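Benzoylformate Decarboxylase (Polynucleobacter necessarius, PDB 4K9Q) probably decarboxylates benzoylformate to benzaldehyde and carbon dioxide, using thiamine diphosphate and a magnesium ion. Local coordinates at residues Asp403-Glu415 / Gly438-Tyr451. Sequence-based numbering, arbitrary orientation.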
ATOM      1  N   ASP A 403      -1.087 -12.820 -25.432  1.00 10.02           N
ATOM      2  CA  ASP A 403      -1.918 -13.273 -26.553  1.00 10.56           C
ATOM      3  C   ASP A 403      -1.829 -14.762 -26.855  1.00  9.99           C
ATOM      4  O   ASP A 403      -2.831 -15.393 -27.208  1.00  9.32           O
ATOM      5  CB  ASP A 403      -1.654 -12.436 -27.809  1.00 10.67           C
ATOM      6  CG  ASP A 403      -2.247 -11.035 -27.697  1.00 11.40           C
ATOM      7  OD1 ASP A 403      -3.421 -10.871 -28.091  1.00 14.98           O
ATOM      8  OD2 ASP A 403      -1.557 -10.117 -27.190  1.00 13.85           O
ATOM      9  N   LEU A 404      -0.636 -15.335 -26.718  1.00  9.84           N
ATOM     10  CA  LEU A 404      -0.478 -16.755 -26.980  1.00 11.17           C
ATOM     11  C   LEU A 404      -1.404 -17.600 -26.089  1.00  9.90           C
ATOM     12  O   LEU A 404      -2.213 -18.371 -26.600  1.00 10.72           O
ATOM     13  CB  LEU A 404       0.990 -17.182 -26.882  1.00  8.75           C
ATOM     14  CG  LEU A 404       1.286 -18.626 -27.301  1.00  8.01           C
ATOM     15  CD1 LEU A 404       2.761 -18.768 -27.621  1.00 11.59           C
ATOM     16  CD2 LEU A 404       0.864 -19.615 -26.217  1.00 10.75           C
ATOM     17  N   PRO A 405      -1.309 -17.443 -24.760  1.00  9.40           N
ATOM     18  CA  PRO A 405      -2.282 -18.156 -23.924  1.00  7.70           C
ATOM     19  C   PRO A 405      -3.724 -17.627 -24.050  1.00  8.84           C
ATOM     20  O   PRO A 405      -4.671 -18.418 -23.955  1.00 10.93           O
ATOM     21  CB  PRO A 405      -1.725 -17.998 -22.499  1.00  8.55           C
ATOM     22  CG  PRO A 405      -0.780 -16.825 -22.573  1.00  9.64           C
ATOM     23  CD  PRO A 405      -0.228 -16.818 -23.970  1.00 10.28           C
ATOM     24  N   ALA A 406      -3.912 -16.335 -24.290  1.00  8.50           N
ATOM     25  CA  ALA A 406      -5.286 -15.835 -24.404  1.00  9.12           C
ATOM     26  C   ALA A 406      -6.020 -16.505 -25.573  1.00  8.45           C
ATOM     27  O   ALA A 406      -7.229 -16.773 -25.488  1.00  9.33           O
ATOM     28  CB  ALA A 406      -5.323 -14.313 -24.537  1.00  8.66           C
ATOM     29  N   ALA A 407      -5.282 -16.792 -26.644  1.00  9.71           N
ATOM     30  CA  ALA A 407      -5.830 -17.502 -27.797  1.00  9.51           C
ATOM     31  C   ALA A 407      -6.420 -18.844 -27.387  1.00 10.71           C
ATOM     32  O   ALA A 407      -7.484 -19.235 -27.875  1.00 11.13           O
ATOM     33  CB  ALA A 407      -4.760 -17.705 -28.861  1.00  8.53           C
ATOM     34  N   VAL A 408      -5.719 -19.553 -26.505  1.00  8.09           N
ATOM     35  CA  VAL A 408      -6.224 -20.825 -25.995  1.00 10.72           C
ATOM     36  C   VAL A 408      -7.534 -20.604 -25.246  1.00 10.73           C
ATOM     37  O   VAL A 408      -8.470 -21.386 -25.377  1.00 11.13           O
ATOM     38  CB  VAL A 408      -5.197 -21.549 -25.089  1.00 10.47           C
ATOM     39  CG1 VAL A 408      -5.830 -22.769 -24.430  1.00  9.78           C
ATOM     40  CG2 VAL A 408      -3.956 -21.953 -25.890  1.00 11.30           C
ATOM     41  N   GLY A 409      -7.598 -19.539 -24.454  1.00  9.57           N
ATOM     42  CA  GLY A 409      -8.813 -19.244 -23.715  1.00 10.83           C
ATOM     43  C   GLY A 409      -9.972 -18.901 -24.642  1.00 10.48           C
ATOM     44  O   GLY A 409     -11.110 -19.321 -24.409  1.00  9.52           O
ATOM     45  N   LEU A 410      -9.688 -18.127 -25.690  1.00  8.91           N
ATOM     46  CA  LEU A 410     -10.698 -17.773 -26.687  1.00  9.98           C
ATOM     47  C   LEU A 410     -11.200 -19.042 -27.382  1.00 11.25           C
ATOM     48  O   LEU A 410     -12.402 -19.202 -27.607  1.00 12.63           O
ATOM     49  CB  LEU A 410     -10.140 -16.766 -27.713  1.00  8.67           C
ATOM     50  CG  LEU A 410      -9.935 -15.348 -27.140  1.00 10.29           C
ATOM     51  CD1 LEU A 410      -8.990 -14.502 -28.000  1.00 11.46           C
ATOM     52  CD2 LEU A 410     -11.287 -14.649 -26.937  1.00 12.57           C
ATOM     53  N   ALA A 411     -10.284 -19.954 -27.676  1.00  8.84           N
ATOM     54  CA  ALA A 411     -10.638 -21.246 -28.261  1.00 10.75           C
ATOM     55  C   ALA A 411     -11.531 -22.089 -27.347  1.00 12.65           C
ATOM     56  O   ALA A 411     -12.495 -22.710 -27.812  1.00 11.81           O
ATOM     57  CB  ALA A 411      -9.375 -22.024 -28.658  1.00 11.41           C
ATOM     58  N   LEU A 412     -11.213 -22.131 -26.059  1.00 10.27           N
ATOM     59  CA  LEU A 412     -12.067 -22.811 -25.089  1.00 12.82           C
ATOM     60  C   LEU A 412     -13.469 -22.201 -25.117  1.00 12.40           C
ATOM     61  O   LEU A 412     -14.467 -22.913 -25.016  1.00 13.78           O
ATOM     62  CB  LEU A 412     -11.470 -22.726 -23.675  1.00 11.12           C
ATOM     63  CG  LEU A 412     -10.204 -23.560 -23.418  1.00 13.92           C
ATOM     64  CD1 LEU A 412      -9.669 -23.271 -22.029  1.00 12.64           C
ATOM     65  CD2 LEU A 412     -10.474 -25.066 -23.582  1.00 13.04           C
ATOM     66  N   GLY A 413     -13.530 -20.884 -25.285  1.00 10.65           N
ATOM     67  CA  GLY A 413     -14.795 -20.170 -25.396  1.00 12.44           C
ATOM     68  C   GLY A 413     -15.606 -20.584 -26.615  1.00 12.22           C
ATOM     69  O   GLY A 413     -16.834 -20.683 -26.544  1.00 14.20           O
ATOM     70  N   GLU A 414     -14.931 -20.790 -27.739  1.00 12.09           N
ATOM     71  CA  GLU A 414     -15.594 -21.261 -28.959  1.00 11.21           C
ATOM     72  C   GLU A 414     -16.232 -22.624 -28.737  1.00 13.77           C
ATOM     73  O   GLU A 414     -17.265 -22.932 -29.318  1.00 15.09           O
ATOM     74  CB  GLU A 414     -14.606 -21.327 -30.125  1.00 12.02           C
ATOM     75  CG  GLU A 414     -14.177 -19.953 -30.623  1.00 12.36           C
ATOM     76  CD  GLU A 414     -15.378 -19.119 -31.052  1.00 15.28           C
ATOM     77  OE1 GLU A 414     -16.025 -19.489 -32.055  1.00 14.21           O
ATOM     78  OE2 GLU A 414     -15.690 -18.109 -30.377  1.00 13.49           O
ATOM     79  N   GLU A 415     -15.607 -23.457 -27.912  1.00 14.19           N
ATOM     80  CA  GLU A 415     -16.178 -24.772 -27.648  1.00 15.49           C
ATOM     81  C   GLU A 415     -17.340 -24.684 -26.663  1.00 15.57           C
ATOM     82  O   GLU A 415     -18.335 -25.398 -26.803  1.00 16.38           O
ATOM     83  CB  GLU A 415     -15.109 -25.767 -27.194  1.00 16.87           C
ATOM     84  CG  GLU A 415     -14.036 -25.967 -28.265  0.73 16.04           C
ATOM     85  CD  GLU A 415     -13.056 -27.079 -27.950  0.27 21.53           C
ATOM     86  OE1 GLU A 415     -13.504 -28.200 -27.632  0.50 24.66           O
ATOM     87  OE2 GLU A 415     -11.834 -26.830 -28.031  0.65 22.08           O
ATOM     88  N   GLY A 438       2.072 -21.852 -22.829  1.00 10.51           N
ATOM     89  CA  GLY A 438       0.641 -21.872 -23.105  1.00  8.88           C
ATOM     90  C   GLY A 438       0.259 -22.888 -24.173  1.00  9.24           C
ATOM     91  O   GLY A 438      -0.854 -23.410 -24.170  1.00  9.71           O
ATOM     92  N   ILE A 439       1.177 -23.155 -25.098  1.00  9.34           N
ATOM     93  CA  ILE A 439       0.922 -24.128 -26.163  1.00  9.07           C
ATOM     94  C   ILE A 439       0.468 -25.473 -25.594  1.00 10.29           C
ATOM     95  O   ILE A 439      -0.435 -26.125 -26.133  1.00 10.40           O
ATOM     96  CB  ILE A 439       2.177 -24.339 -27.037  1.00 10.01           C
ATOM     97  CG1 ILE A 439       2.571 -23.023 -27.716  1.00  9.98           C
ATOM     98  CG2 ILE A 439       1.931 -25.416 -28.086  1.00 11.05           C
ATOM     99  CD1 ILE A 439       3.899 -23.105 -28.454  1.00 13.07           C
ATOM    100  N   TYR A 440       1.087 -25.879 -24.490  1.00  8.95           N
ATOM    101  CA  TYR A 440       0.762 -27.144 -23.854  1.00 10.75           C
ATOM    102  C   TYR A 440      -0.725 -27.253 -23.545  1.00 10.96           C
ATOM    103  O   TYR A 440      -1.341 -28.291 -23.765  1.00 11.63           O
ATOM    104  CB  TYR A 440       1.573 -27.307 -22.571  1.00 11.84           C
ATOM    105  CG  TYR A 440       1.381 -28.649 -21.895  1.00 10.01           C
ATOM    106  CD1 TYR A 440       1.875 -29.820 -22.475  1.00 12.13           C
ATOM    107  CD2 TYR A 440       0.716 -28.748 -20.680  1.00 10.17           C
ATOM    108  CE1 TYR A 440       1.704 -31.052 -21.857  1.00 12.21           C
ATOM    109  CE2 TYR A 440       0.545 -29.971 -20.052  1.00 11.42           C
ATOM    110  CZ  TYR A 440       1.036 -31.117 -20.644  1.00 12.81           C
ATOM    111  OH  TYR A 440       0.849 -32.319 -19.993  1.00 12.98           O
ATOM    112  N   THR A 441      -1.306 -26.179 -23.025  1.00  9.42           N
ATOM    113  CA  THR A 441      -2.720 -26.208 -22.666  1.00  8.92           C
ATOM    114  C   THR A 441      -3.575 -26.348 -23.919  1.00 10.30           C
ATOM    115  O   THR A 441      -4.554 -27.092 -23.928  1.00  9.64           O
ATOM    116  CB  THR A 441      -3.121 -24.947 -21.879  1.00 10.72           C
ATOM    117  OG1 THR A 441      -2.339 -24.885 -20.681  1.00  9.91           O
ATOM    118  CG2 THR A 441      -4.600 -25.008 -21.500  1.00  8.34           C
ATOM    119  N   GLY A 442      -3.199 -25.636 -24.974  1.00 10.01           N
ATOM    120  CA  GLY A 442      -3.868 -25.775 -26.258  1.00  9.48           C
ATOM    121  C   GLY A 442      -3.871 -27.228 -26.721  1.00 10.93           C
ATOM    122  O   GLY A 442      -4.894 -27.766 -27.118  1.00 10.12           O
ATOM    123  N   VAL A 443      -2.710 -27.863 -26.683  1.00 10.44           N
ATOM    124  CA  VAL A 443      -2.594 -29.249 -27.126  1.00 10.49           C
ATOM    125  C   VAL A 443      -3.413 -30.195 -26.238  1.00 11.92           C
ATOM    126  O   VAL A 443      -4.189 -31.019 -26.736  1.00 12.78           O
ATOM    127  CB  VAL A 443      -1.124 -29.690 -27.191  1.00  9.59           C
ATOM    128  CG1 VAL A 443      -1.030 -31.157 -27.539  1.00 11.19           C
ATOM    129  CG2 VAL A 443      -0.388 -28.858 -28.244  1.00 10.23           C
ATOM    130  N   GLN A 444      -3.254 -30.063 -24.927  1.00 10.82           N
ATOM    131  CA  GLN A 444      -3.913 -30.964 -23.989  1.00 11.80           C
ATOM    132  C   GLN A 444      -5.433 -30.825 -24.010  1.00 12.22           C
ATOM    133  O   GLN A 444      -6.150 -31.813 -23.832  1.00 13.99           O
ATOM    134  CB  GLN A 444      -3.372 -30.763 -22.566  1.00 11.01           C
ATOM    135  CG  GLN A 444      -1.942 -31.229 -22.389  1.00 14.84           C
ATOM    136  CD  GLN A 444      -1.796 -32.717 -22.604  1.00 13.79           C
ATOM    137  OE1 GLN A 444      -2.603 -33.509 -22.115  1.00 17.11           O
ATOM    138  NE2 GLN A 444      -0.777 -33.105 -23.350  1.00 13.80           N
ATOM    139  N   GLN A 445      -5.921 -29.603 -24.230  1.00 12.59           N
ATOM    140  CA  GLN A 445      -7.358 -29.349 -24.302  1.00 10.64           C
ATOM    141  C   GLN A 445      -7.911 -29.561 -25.714  1.00 13.26           C
ATOM    142  O   GLN A 445      -9.121 -29.489 -25.928  1.00 15.10           O
ATOM    143  CB  GLN A 445      -7.689 -27.928 -23.822  1.00 12.22           C
ATOM    144  CG  GLN A 445      -7.299 -27.643 -22.377  1.00 10.55           C
ATOM    145  CD  GLN A 445      -8.096 -28.468 -21.369  1.00 15.11           C
ATOM    146  OE1 GLN A 445      -9.302 -28.664 -21.519  1.00 20.28           O
ATOM    147  NE2 GLN A 445      -7.416 -28.955 -20.340  1.00 17.08           N
ATOM    148  N   LYS A 446      -7.016 -29.825 -26.662  1.00 11.91           N
ATOM    149  CA  LYS A 446      -7.372 -29.993 -28.075  1.00 12.55           C
ATOM    150  C   LYS A 446      -8.106 -28.780 -28.651  1.00 15.44           C
ATOM    151  O   LYS A 446      -9.022 -28.920 -29.461  1.00 17.42           O
ATOM    152  CB  LYS A 446      -8.181 -31.284 -28.276  1.00 16.01           C
ATOM    153  CG  LYS A 446      -7.430 -32.527 -27.827  1.00 21.25           C
ATOM    154  CD  LYS A 446      -8.247 -33.792 -28.034  1.00 27.56           C
ATOM    155  CE  LYS A 446      -7.423 -35.015 -27.677  1.00 32.98           C
ATOM    156  NZ  LYS A 446      -6.907 -34.944 -26.277  0.80 35.54           N
ATOM    157  N   THR A 447      -7.683 -27.586 -28.250  1.00 11.94           N
ATOM    158  CA  THR A 447      -8.243 -26.359 -28.818  1.00 11.79           C
ATOM    159  C   THR A 447      -7.779 -26.158 -30.256  1.00 13.15           C
ATOM    160  O   THR A 447      -6.633 -26.486 -30.615  1.00 12.34           O
ATOM    161  CB  THR A 447      -7.859 -25.094 -27.994  1.00 12.06           C
ATOM    162  OG1 THR A 447      -6.433 -25.017 -27.870  1.00 14.28           O
ATOM    163  CG2 THR A 447      -8.480 -25.149 -26.602  1.00 13.40           C
ATOM    164  N   HIS A 448      -8.668 -25.620 -31.085  1.00 11.25           N
ATOM    165  CA  HIS A 448      -8.313 -25.348 -32.470  1.00 11.42           C
ATOM    166  C   HIS A 448      -7.691 -23.958 -32.548  1.00 11.45           C
ATOM    167  O   HIS A 448      -8.393 -22.948 -32.644  1.00 10.42           O
ATOM    168  CB  HIS A 448      -9.536 -25.450 -33.376  1.00 12.37           C
ATOM    169  CG  HIS A 448      -9.194 -25.551 -34.831  1.00 13.88           C
ATOM    170  ND1 HIS A 448     -10.152 -25.688 -35.812  1.00 16.15           N
ATOM    171  CD2 HIS A 448      -7.999 -25.532 -35.468  1.00 13.68           C
ATOM    172  CE1 HIS A 448      -9.561 -25.748 -36.992  1.00 13.41           C
ATOM    173  NE2 HIS A 448      -8.254 -25.661 -36.811  1.00 13.87           N
ATOM    174  N   VAL A 449      -6.363 -23.928 -32.473  1.00  9.00           N
ATOM    175  CA  VAL A 449      -5.607 -22.686 -32.432  1.00  9.36           C
ATOM    176  C   VAL A 449      -4.446 -22.824 -33.387  1.00 11.48           C
ATOM    177  O   VAL A 449      -3.727 -23.820 -33.358  1.00 11.41           O
ATOM    178  CB  VAL A 449      -5.054 -22.405 -31.007  1.00 10.41           C
ATOM    179  CG1 VAL A 449      -4.190 -21.134 -31.005  1.00 10.01           C
ATOM    180  CG2 VAL A 449      -6.189 -22.287 -29.989  1.00 10.15           C
ATOM    181  N   ILE A 450      -4.259 -21.817 -34.227  1.00  9.69           N
ATOM    182  CA  ILE A 450      -3.226 -21.854 -35.245  1.00  9.79           C
ATOM    183  C   ILE A 450      -2.290 -20.683 -35.023  1.00 10.84           C
ATOM    184  O   ILE A 450      -2.671 -19.519 -35.230  1.00 12.47           O
ATOM    185  CB  ILE A 450      -3.839 -21.749 -36.655  1.00 11.50           C
ATOM    186  CG1 ILE A 450      -4.837 -22.888 -36.884  1.00 11.04           C
ATOM    187  CG2 ILE A 450      -2.744 -21.773 -37.727  1.00 10.95           C
ATOM    188  CD1 ILE A 450      -5.653 -22.725 -38.139  1.00 13.30           C
ATOM    189  N   TYR A 451      -1.074 -20.980 -34.575  1.00  9.76           N
ATOM    190  CA  TYR A 451      -0.087 -19.938 -34.350  1.00 11.42           C
ATOM    191  C   TYR A 451       0.739 -19.752 -35.601  1.00 14.15           C
ATOM    192  O   TYR A 451       1.401 -20.683 -36.050  1.00 13.96           O
ATOM    193  CB  TYR A 451       0.840 -20.313 -33.195  1.00 10.40           C
ATOM    194  CG  TYR A 451       0.146 -20.390 -31.866  1.00 11.57           C
ATOM    195  CD1 TYR A 451      -0.069 -21.613 -31.237  1.00 11.82           C
ATOM    196  CD2 TYR A 451      -0.289 -19.231 -31.230  1.00 10.58           C
ATOM    197  CE1 TYR A 451      -0.698 -21.684 -30.006  1.00 10.83           C
ATOM    198  CE2 TYR A 451      -0.931 -19.290 -29.999  1.00  9.87           C
ATOM    199  CZ  TYR A 451      -1.129 -20.518 -29.394  1.00 11.61           C
ATOM    200  OH  TYR A 451      -1.753 -20.581 -28.170  1.00 12.34           O
TER
HETATM  201  O   HOH W   1     -11.332 -24.997 -30.356  1.00 20.12           O
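L404 O lies at the edge of the Y451 ring, in the ring plane, while V449 CG1, from the same strand as the tyrosine, sits against one face, off-centre toward the rim. L404 CG comes obliquely to the ring, 3.6 Å from Y451 CE2. With L404 CG anti to the backbone N (chi1 -173°), CD2 reaches past the phenol to I439 N and G438 CA. Y451 OH donates to L404 O at 2.7 Å, standing 44° out of the carbonyl plane. V408 spreads its methyls, CG2 facing G438 O and G442 CA, CG1 meeting T441 CG2 at 3.9 Å. A411 CB presses tightly against both T447 CB and V449 CG2, each 3.5 Å away, and L412 CD2 lies on T447 CG2. At the far end a water links E415 OE2 to H448 N. A phenylalanine in place of Y451 would probably leave L404 O without this donor and the ring less firmly fixed. The Schellman motif at K446 ends helix 438-445 and the chain turns into strand 449-455; helix 403-417 packs against both in the C-terminal thiamine-diphosphate-binding domain. The side chain of L404 is about 10 Å from the bound thiamine diphosphate. In this chiefly apolar, buried contact, the one direct hydrogen bond between the segments probably fixes how the strand sits on the helix.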